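Local coordinates for protein CysE, serine acetyltransferase (Brucella abortus, PDB 4HZD) that binds coenzyme A and probably transfers an acetyl group from acetyl-coenzyme A to L-serine in cysteine biosynthesis, at residues A[118-123]-A[150-155]; A[171-176]-A[189-194]; A[175-180]-A[201-206]. All coordinates share one frame; numbering follows the deposited sequence.

Interaction 1: A[118-123]-A[150-155]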
loop_
_atom_site.group_PDB
_atom_site.type_symbol
_atom_site.label_atom_id
_atom_site.label_comp_id
_atom_site.label_asym_id
_atom_site.label_seq_id
_atom_site.Cartn_x
_atom_site.Cartn_y
_atom_site.Cartn_z
ATOM N N PHE A 118 13.693 10.986 18.360
ATOM C CA PHE A 118 13.972 12.179 17.561
ATOM C C PHE A 118 12.801 12.449 16.578
ATOM O O PHE A 118 12.360 13.591 16.428
ATOM C CB PHE A 118 15.304 12.022 16.794
ATOM C CG PHE A 118 15.552 13.115 15.810
ATOM C CD1 PHE A 118 16.055 14.338 16.236
ATOM C CD2 PHE A 118 15.301 12.923 14.435
ATOM C CE1 PHE A 118 16.290 15.362 15.328
ATOM C CE2 PHE A 118 15.536 13.942 13.521
ATOM C CZ PHE A 118 16.017 15.174 13.965
ATOM N N HIS A 119 12.271 11.402 15.938
ATOM C CA HIS A 119 11.133 11.573 15.026
ATOM C C HIS A 119 9.922 12.088 15.788
ATOM O O HIS A 119 9.206 12.989 15.310
ATOM C CB HIS A 119 10.774 10.262 14.324
ATOM C CG HIS A 119 11.908 9.676 13.517
ATOM N ND1 HIS A 119 12.125 8.362 13.435
ATOM C CD2 HIS A 119 12.932 10.290 12.819
ATOM C CE1 HIS A 119 13.221 8.137 12.680
ATOM N NE2 HIS A 119 13.702 9.325 12.301
ATOM N N ALA A 120 9.686 11.563 16.997
ATOM C CA ALA A 120 8.566 12.084 17.801
ATOM C C ALA A 120 8.717 13.551 18.165
ATOM O O ALA A 120 7.735 14.279 18.251
ATOM C CB ALA A 120 8.347 11.265 19.049
ATOM N N ILE A 121 9.923 13.980 18.483
ATOM C CA ILE A 121 10.077 15.360 18.928
ATOM C C ILE A 121 9.639 16.334 17.828
ATOM O O ILE A 121 8.880 17.293 18.081
ATOM C CB ILE A 121 11.520 15.666 19.352
ATOM C CG1 ILE A 121 11.843 15.031 20.703
ATOM C CG2 ILE A 121 11.739 17.164 19.518
ATOM C CD1 ILE A 121 13.350 14.894 20.893
ATOM N N GLN A 122 10.123 16.092 16.616
ATOM C CA GLN A 122 9.806 16.982 15.481
ATOM C C GLN A 122 8.337 16.862 15.086
ATOM O O GLN A 122 7.697 17.850 14.703
ATOM C CB GLN A 122 10.746 16.735 14.291
ATOM C CG GLN A 122 12.206 16.518 14.660
ATOM C CD GLN A 122 12.747 17.561 15.656
ATOM O OE1 GLN A 122 12.278 18.714 15.702
ATOM N NE2 GLN A 122 13.746 17.172 16.424
ATOM N N THR A 123 7.780 15.667 15.230
ATOM C CA THR A 123 6.344 15.473 14.994
ATOM C C THR A 123 5.562 16.311 15.983
ATOM O O THR A 123 4.648 17.016 15.579
ATOM C CB THR A 123 5.890 13.987 15.074
ATOM O OG1 THR A 123 6.617 13.217 14.133
ATOM C CG2 THR A 123 4.402 13.874 14.739
ATOM N N PHE A 150 5.292 5.839 17.102
ATOM C CA PHE A 150 6.480 6.099 17.923
ATOM C C PHE A 150 6.276 5.779 19.411
ATOM O O PHE A 150 7.230 5.871 20.194
ATOM C CB PHE A 150 6.992 7.561 17.757
ATOM C CG PHE A 150 7.166 7.993 16.321
ATOM C CD1 PHE A 150 7.619 7.085 15.326
ATOM C CD2 PHE A 150 6.891 9.329 15.937
ATOM C CE1 PHE A 150 7.806 7.490 14.013
ATOM C CE2 PHE A 150 7.042 9.722 14.602
ATOM C CZ PHE A 150 7.510 8.813 13.652
ATOM N N GLN A 151 5.040 5.424 19.775
ATOM C CA GLN A 151 4.632 5.126 21.175
ATOM C C GLN A 151 4.875 6.281 22.125
ATOM O O GLN A 151 5.145 6.081 23.332
ATOM C CB GLN A 151 5.263 3.809 21.672
ATOM C CG GLN A 151 4.808 2.598 20.831
ATOM C CD GLN A 151 5.554 2.470 19.500
ATOM O OE1 GLN A 151 6.789 2.512 19.453
ATOM N NE2 GLN A 151 4.810 2.278 18.422
ATOM N N THR A 152 4.784 7.499 21.579
ATOM C CA THR A 152 5.008 8.738 22.321
ATOM C C THR A 152 3.706 9.509 22.226
ATOM O O THR A 152 3.294 9.924 21.130
ATOM C CB THR A 152 6.166 9.571 21.720
ATOM O OG1 THR A 152 5.961 9.695 20.318
ATOM C CG2 THR A 152 7.526 8.856 21.892
ATOM N N ASP A 153 3.023 9.641 23.353
ATOM C CA ASP A 153 1.728 10.344 23.397
ATOM C C ASP A 153 2.008 11.726 24.009
ATOM O O ASP A 153 2.127 11.887 25.241
ATOM C CB ASP A 153 0.678 9.519 24.173
ATOM C CG ASP A 153 -0.602 10.264 24.385
ATOM O OD1 ASP A 153 -0.578 11.476 24.104
ATOM O OD2 ASP A 153 -1.637 9.662 24.801
ATOM N N ILE A 154 2.173 12.704 23.137
ATOM C CA ILE A 154 2.502 14.079 23.562
ATOM C C ILE A 154 1.358 14.993 23.156
ATOM O O ILE A 154 1.051 15.127 21.953
ATOM C CB ILE A 154 3.832 14.553 22.940
ATOM C CG1 ILE A 154 4.949 13.530 23.210
ATOM C CG2 ILE A 154 4.200 15.945 23.437
ATOM C CD1 ILE A 154 6.291 13.762 22.527
ATOM N N HIS A 155 0.705 15.624 24.136
ATOM C CA HIS A 155 -0.353 16.556 23.801
ATOM C C HIS A 155 0.184 17.736 23.012
ATOM O O HIS A 155 1.228 18.286 23.355
ATOM C CB HIS A 155 -1.091 17.040 25.039
ATOM C CG HIS A 155 -2.384 17.744 24.716
ATOM N ND1 HIS A 155 -2.431 19.013 24.236
ATOM C CD2 HIS A 155 -3.697 17.299 24.765
ATOM C CE1 HIS A 155 -3.717 19.357 24.032
ATOM N NE2 HIS A 155 -4.481 18.322 24.375
#
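Helix 116-132, whose 118-123 part belongs to the serine acetyltransferase N-terminal family region, here meets the entrance to the left-handed beta-helix, whose strand 152-154 is the first in its sheet. The nearest backbone pair is A120 and F150, with CA atoms 6.3 Å apart, and the evidence for close packing lies mainly along the F150 side chain. Its CB sits beside the A120 methyl. CG then stands anti to the carbonyl carbon (chi1 -50°), which directs the ring at the helix. On one branch CD2 lies 3.7 Å from A120 CA, and the next atom, CE2, lies 3.6 Å from T123 OG1, which approaches at the ring edge in plane. At the tip CZ comes to 3.6 Å from H119 CB. That CB stands over one face, 25° off the normal through the ring centre, a CH-pi contact displaced toward the rim. The ring thus spans the helix turn from H119 to T123, and L63 of helix 51-63 also packs on it.

The H119 imidazole takes a different course. Although its CB faces F150, the ring leads away from segment 150-155, and its plane is inclined 45° to the phenyl, an oblique pair. Its nitrogens bond elsewhere, ND1 with R62 and NE2 with the V112 carbonyl. T123 has OG1 beside its backbone N, from where it donates to H119 O over 2.9 Å, out of the carbonyl plane. That oxygen also accepts T123 N, but it is the OG1 bond that holds the hydroxyl beside the phenyl edge. A120 closes the remainder against T152, whose OG1 occupies the crowded position between backbone N and carbonyl carbon and is hydrogen-bonded to S146 OG; this same OG1 lies only 3.1 Å from A120 CB.

Interaction 2: A[171-176]-A[189-194]; sequences GLVVGE and GVTLGG. With COA (coenzyme A), chain C.
Strands 172-174 and 191-193 are successive parallel strands on one wall of the left-handed beta-helix, 20° apart in direction with axes 4.7 Å apart. Three nearly straight backbone bonds set the register: V173 N to V190 O, L192 N to V173 O at 2.8 Å, and G175 N to L192 O, each donor lying nearly along the C=O axis.

Equivalent side chains stack in rows. L172 has CG anti to its backbone N (chi1 -179°), and the turn at chi2 then brings CD1 alongside V190, meeting its CB at 4.1 Å and its carbonyl O at 3.4 Å. V174 and L192 occupy the same face and point the same way. L192 keeps CG anti to the carbonyl carbon (chi1 -51°) and extends beyond it, which puts CD1 4.2 Å from V174 CG2. V173 and T191 take the other face. In T191 the methyl CG2 is anti to the backbone N and touches the coenzyme A sulfur S1P at 3.7 Å, while OG1, beside the backbone N, is hydrogen-bonded to H188 NE2 of the second subunit. G193 offers no side chain, and its CA approaches S1P to 3.8 Å; one residue on, G194 O receives a weak bond from COA N4P at 2.8 Å. The sulfur end of the coenzyme thus lies against the V173-T191 face, consistent with an active site between subunits.

Strand 152-154 flanks the pair on one side, with I154 on L172 and V174. On the other lies strand 217-219, with I218 against L192, while I212 of strand 211-212 packs on V190 and L192.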
loop_
_atom_site.group_PDB
_atom_site.type_symbol
_atom_site.label_atom_id
_atom_site.label_comp_id
_atom_site.label_asym_id
_atom_site.label_seq_id
_atom_site.Cartn_x
_atom_site.Cartn_y
_atom_site.Cartn_z
ATOM N N GLY A 171 6.552 4.643 25.341
ATOM C CA GLY A 171 5.674 4.733 26.518
ATOM C C GLY A 171 5.615 6.152 27.087
ATOM O O GLY A 171 4.963 6.386 28.086
ATOM N N LEU A 172 6.324 7.085 26.454
ATOM C CA LEU A 172 6.255 8.471 26.850
ATOM C C LEU A 172 4.862 9.051 26.767
ATOM O O LEU A 172 4.188 8.938 25.747
ATOM C CB LEU A 172 7.225 9.348 26.031
ATOM C CG LEU A 172 7.285 10.852 26.360
ATOM C CD1 LEU A 172 7.931 11.115 27.725
ATOM C CD2 LEU A 172 8.057 11.598 25.283
ATOM N N VAL A 173 4.459 9.682 27.865
ATOM C CA VAL A 173 3.237 10.456 27.940
ATOM C C VAL A 173 3.541 11.868 28.499
ATOM O O VAL A 173 4.129 12.043 29.588
ATOM C CB VAL A 173 2.144 9.762 28.804
ATOM C CG1 VAL A 173 0.922 10.651 28.932
ATOM C CG2 VAL A 173 1.729 8.395 28.260
ATOM N N VAL A 174 3.110 12.884 27.760
ATOM C CA VAL A 174 3.272 14.267 28.168
ATOM C C VAL A 174 1.925 14.982 28.054
ATOM O O VAL A 174 1.329 15.076 26.956
ATOM C CB VAL A 174 4.334 14.974 27.307
ATOM C CG1 VAL A 174 4.499 16.461 27.661
ATOM C CG2 VAL A 174 5.646 14.205 27.392
ATOM N N GLY A 175 1.483 15.510 29.187
ATOM C CA GLY A 175 0.213 16.189 29.281
ATOM C C GLY A 175 0.159 17.576 28.666
ATOM O O GLY A 175 1.171 18.218 28.389
ATOM N N GLU A 176 -1.067 18.018 28.466
ATOM C CA GLU A 176 -1.403 19.271 27.829
ATOM C C GLU A 176 -0.698 20.515 28.368
ATOM O O GLU A 176 -0.328 21.394 27.578
ATOM C CB GLU A 176 -2.932 19.436 27.920
ATOM C CG GLU A 176 -3.439 20.776 27.450
ATOM C CD GLU A 176 -4.923 20.940 27.712
ATOM O OE1 GLU A 176 -5.456 20.207 28.568
ATOM O OE2 GLU A 176 -5.534 21.794 27.043
ATOM N N GLY A 189 9.183 5.063 29.031
ATOM C CA GLY A 189 8.288 4.776 30.167
ATOM C C GLY A 189 8.055 5.994 31.062
ATOM O O GLY A 189 7.625 5.854 32.191
ATOM N N VAL A 190 8.342 7.178 30.549
ATOM C CA VAL A 190 8.236 8.408 31.356
ATOM C C VAL A 190 6.875 9.079 31.189
ATOM O O VAL A 190 6.371 9.205 30.058
ATOM C CB VAL A 190 9.389 9.384 31.096
ATOM C CG1 VAL A 190 9.073 10.761 31.700
ATOM C CG2 VAL A 190 10.675 8.820 31.713
ATOM N N THR A 191 6.264 9.444 32.319
ATOM C CA THR A 191 5.019 10.235 32.325
ATOM C C THR A 191 5.310 11.615 32.923
ATOM O O THR A 191 5.804 11.757 34.086
ATOM C CB THR A 191 3.888 9.569 33.133
ATOM O OG1 THR A 191 3.601 8.260 32.630
ATOM C CG2 THR A 191 2.581 10.382 33.043
ATOM N N LEU A 192 5.012 12.631 32.132
ATOM C CA LEU A 192 4.843 13.972 32.652
ATOM C C LEU A 192 3.359 14.225 32.694
ATOM O O LEU A 192 2.752 14.674 31.714
ATOM C CB LEU A 192 5.581 14.994 31.796
ATOM C CG LEU A 192 7.033 14.594 31.555
ATOM C CD1 LEU A 192 7.654 15.706 30.712
ATOM C CD2 LEU A 192 7.790 14.436 32.872
ATOM N N GLY A 193 2.754 13.828 33.810
ATOM C CA GLY A 193 1.298 13.727 33.867
ATOM C C GLY A 193 0.639 14.468 35.019
ATOM O O GLY A 193 1.268 15.337 35.653
ATOM N N GLY A 194 -0.634 14.128 35.254
ATOM C CA GLY A 194 -1.470 14.775 36.281
ATOM C C GLY A 194 -1.737 13.889 37.489
ATOM O O GLY A 194 -1.616 12.672 37.423
HETATM N N1A COA C . 3.292 6.376 44.974
HETATM C C2A COA C . 3.691 6.333 46.264
HETATM N N3A COA C . 3.092 7.036 47.249
HETATM C C4A COA C . 2.041 7.862 46.974
HETATM C C5A COA C . 1.555 7.978 45.589
HETATM C C6A COA C . 2.261 7.158 44.564
HETATM N N6A COA C . 1.894 7.182 43.256
HETATM N N7A COA C . 0.522 8.850 45.626
HETATM C C8A COA C . 0.356 9.255 46.914
HETATM N N9A COA C . 1.268 8.663 47.710
HETATM C C1B COA C . 1.450 8.829 49.178
HETATM C C2B COA C . 2.000 10.202 49.535
HETATM O O2B COA C . 3.422 10.241 49.407
HETATM C C3B COA C . 1.541 10.362 50.971
HETATM O O3B COA C . 2.505 9.785 51.875
HETATM P P3B COA C . 2.968 10.514 53.251
HETATM O O7A COA C . 1.640 10.866 53.897
HETATM O O8A COA C . 3.797 11.703 52.807
HETATM O O9A COA C . 3.791 9.474 53.989
HETATM C C4B COA C . 0.218 9.589 51.018
HETATM O O4B COA C . 0.228 8.681 49.907
HETATM C C5B COA C . -1.001 10.500 50.900
HETATM O O5B COA C . -0.972 11.172 49.637
HETATM P P1A COA C . -2.264 11.910 49.010
HETATM O O1A COA C . -1.798 12.624 47.757
HETATM O O2A COA C . -2.949 12.692 50.115
HETATM O O3A COA C . -3.216 10.657 48.608
HETATM P P2A COA C . -4.316 10.671 47.417
HETATM O O4A COA C . -4.886 12.065 47.330
HETATM O O5A COA C . -5.256 9.499 47.605
HETATM O O6A COA C . -3.421 10.394 46.091
HETATM C CBP COA C . -3.465 9.275 43.877
HETATM C CCP COA C . -3.965 10.424 44.760
HETATM C CDP COA C . -2.617 8.317 44.701
HETATM C CEP COA C . -4.703 8.537 43.360
HETATM C CAP COA C . -2.635 9.881 42.711
HETATM O OAP COA C . -1.545 10.702 43.188
HETATM C C9P COA C . -2.074 8.875 41.722
HETATM O O9P COA C . -0.890 8.545 41.749
HETATM N N8P COA C . -2.951 8.393 40.838
HETATM C C7P COA C . -2.628 8.094 39.460
HETATM C C6P COA C . -2.796 9.296 38.533
HETATM C C5P COA C . -2.081 9.028 37.226
HETATM O O5P COA C . -1.631 7.915 36.986
HETATM N N4P COA C . -1.992 10.081 36.393
HETATM C C3P COA C . -1.209 10.146 35.170
HETATM C C2P COA C . -1.678 11.291 34.275
HETATM S S1P COA C . -1.032 11.042 32.606
#

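Interaction 3: A[175-180]-A[201-206]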
loop_
_atom_site.group_PDB
_atom_site.type_symbol
_atom_site.label_atom_id
_atom_site.label_comp_id
_atom_site.label_asym_id
_atom_site.label_seq_id
_atom_site.Cartn_x
_atom_site.Cartn_y
_atom_site.Cartn_z
ATOM N N GLY A 175 1.483 15.510 29.187
ATOM C CA GLY A 175 0.213 16.189 29.281
ATOM C C GLY A 175 0.159 17.576 28.666
ATOM O O GLY A 175 1.171 18.218 28.389
ATOM N N GLU A 176 -1.067 18.018 28.466
ATOM C CA GLU A 176 -1.403 19.271 27.829
ATOM C C GLU A 176 -0.698 20.515 28.368
ATOM O O GLU A 176 -0.328 21.394 27.578
ATOM C CB GLU A 176 -2.932 19.436 27.920
ATOM C CG GLU A 176 -3.439 20.776 27.450
ATOM C CD GLU A 176 -4.923 20.940 27.712
ATOM O OE1 GLU A 176 -5.456 20.207 28.568
ATOM O OE2 GLU A 176 -5.534 21.794 27.043
ATOM N N THR A 177 -0.508 20.601 29.696
ATOM C CA THR A 177 0.096 21.788 30.288
ATOM C C THR A 177 1.536 21.581 30.755
ATOM O O THR A 177 2.078 22.395 31.533
ATOM C CB THR A 177 -0.742 22.332 31.458
ATOM O OG1 THR A 177 -0.669 21.411 32.558
ATOM C CG2 THR A 177 -2.209 22.539 30.996
ATOM N N ALA A 178 2.146 20.481 30.318
ATOM C CA ALA A 178 3.601 20.274 30.572
ATOM C C ALA A 178 4.476 21.254 29.812
ATOM O O ALA A 178 4.157 21.668 28.661
ATOM C CB ALA A 178 4.028 18.855 30.234
ATOM N N VAL A 179 5.587 21.602 30.467
ATOM C CA VAL A 179 6.643 22.421 29.886
ATOM C C VAL A 179 7.981 21.704 30.108
ATOM O O VAL A 179 8.316 21.320 31.227
ATOM C CB VAL A 179 6.719 23.844 30.460
ATOM C CG1 VAL A 179 7.818 24.613 29.751
ATOM C CG2 VAL A 179 5.386 24.576 30.304
ATOM N N VAL A 180 8.704 21.480 29.016
ATOM C CA VAL A 180 10.060 20.990 29.091
ATOM C C VAL A 180 10.981 22.058 28.498
ATOM O O VAL A 180 10.809 22.457 27.347
ATOM C CB VAL A 180 10.227 19.656 28.309
ATOM C CG1 VAL A 180 11.639 19.114 28.460
ATOM C CG2 VAL A 180 9.216 18.635 28.768
ATOM N N ASP A 201 -3.770 24.349 35.042
ATOM C CA ASP A 201 -2.363 24.038 34.955
ATOM C C ASP A 201 -2.082 22.862 35.897
ATOM O O ASP A 201 -2.289 22.963 37.108
ATOM C CB ASP A 201 -1.543 25.281 35.291
ATOM C CG ASP A 201 -0.078 25.144 34.886
ATOM O OD1 ASP A 201 0.347 24.042 34.450
ATOM O OD2 ASP A 201 0.652 26.152 35.011
ATOM N N ARG A 202 -1.634 21.731 35.345
ATOM C CA ARG A 202 -1.684 20.473 36.083
ATOM C C ARG A 202 -0.603 19.445 35.738
ATOM O O ARG A 202 -0.706 18.295 36.169
ATOM C CB ARG A 202 -3.079 19.824 35.915
ATOM C CG ARG A 202 -3.430 19.348 34.492
ATOM C CD ARG A 202 -4.934 19.016 34.327
ATOM N NE ARG A 202 -5.279 18.446 33.004
ATOM C CZ ARG A 202 -5.416 19.135 31.860
ATOM N NH1 ARG A 202 -5.239 20.457 31.803
ATOM N NH2 ARG A 202 -5.731 18.488 30.737
ATOM N N HIS A 203 0.398 19.820 34.940
ATOM C CA HIS A 203 1.423 18.843 34.521
ATOM C C HIS A 203 2.728 19.506 34.812
ATOM O O HIS A 203 2.746 20.728 35.077
ATOM C CB HIS A 203 1.276 18.473 33.023
ATOM C CG HIS A 203 -0.097 17.908 32.659
ATOM N ND1 HIS A 203 -0.955 18.547 31.842
ATOM C CD2 HIS A 203 -0.734 16.722 33.033
ATOM C CE1 HIS A 203 -2.094 17.826 31.713
ATOM N NE2 HIS A 203 -1.971 16.724 32.446
ATOM N N PRO A 204 3.827 18.741 34.766
ATOM C CA PRO A 204 5.131 19.213 35.212
ATOM C C PRO A 204 5.857 20.254 34.373
ATOM O O PRO A 204 5.676 20.394 33.134
ATOM C CB PRO A 204 5.980 17.930 35.268
ATOM C CG PRO A 204 4.993 16.851 35.493
ATOM C CD PRO A 204 3.836 17.267 34.608
ATOM N N LYS A 205 6.680 20.990 35.097
ATOM C CA LYS A 205 7.560 21.982 34.530
ATOM C C LYS A 205 8.984 21.466 34.707
ATOM O O LYS A 205 9.507 21.390 35.829
ATOM C CB LYS A 205 7.342 23.334 35.226
ATOM C CG LYS A 205 5.871 23.750 35.338
ATOM C CD LYS A 205 5.250 24.076 33.974
ATOM C CE LYS A 205 3.732 24.358 34.025
ATOM N NZ LYS A 205 2.863 23.226 34.465
ATOM N N ILE A 206 9.593 21.062 33.601
ATOM C CA ILE A 206 10.954 20.506 33.620
ATOM C C ILE A 206 11.967 21.580 33.195
ATOM O O ILE A 206 11.942 22.043 32.047
ATOM C CB ILE A 206 11.039 19.256 32.708
ATOM C CG1 ILE A 206 9.857 18.303 33.002
ATOM C CG2 ILE A 206 12.388 18.558 32.812
ATOM C CD1 ILE A 206 9.822 17.736 34.423
#
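After a type I turn from G175 to A178, strand 179-180 pairs in parallel with strand 205-206, fixed by V179 N to P204 O and by I206 N to V179 O, a 2.7 Å bond that is practically straight at 178°.

The turn is gripped by side chains. The H203 ring has G175 CA directly over the centre of one face, 6° off the normal and 3.6 Å from the centroid, with R202 CG on the opposite face. In its plane, ND1 accepts T177 N at 3.0 Å, which fixes the ring's rotation. T177 OG1, in the crowded position between backbone N and carbonyl carbon, receives R202 N over 3.0 Å. R202 runs extended from CG to NE; its NH2 makes a salt bridge with E176 OE1 at 2.8 Å, close to the guanidinium plane, and NH1 a weak second bond to the same oxygen, the carboxylate standing 88° to the guanidinium. K205, bent at chi2 and chi4, lays CD against V179 CG2 and brings NZ to T177 O at 3.1 Å. The same ammonium makes a salt bridge to the syn lone pair of D201 OD1 and bonds to H203 O and N221 OD1, so several oxygens would stabilise its charge.

This wall of the beta-helix continues to strand 159-160 beyond V179 and V180, and to strand 223-224 beyond K205. L192 of strand 191-193 packs against V180, P204 and I206.

In the fold
Along the chain, interaction 1 comes first; interactions 2 and 3 follow and overlap at G175 and E176. Interactions 1 and 2 have centres 11 Å apart and reach the same parallel sheet, where strands 152-154 and 172-174 are neighbours; D153 N to L172 O, 2.8 Å, is a probable hydrogen bond between them. Interaction 3, centred 9 Å from interaction 2, lies on the next wall; at the junction of the two contacts G193 C packs on H203 CD2 at 3.3 Å. The series thus runs from the helical N-terminal region into successive beta-helix coils. All three contacts touch the second subunit, and coenzyme A bound at interaction 2 also bonds to that subunit.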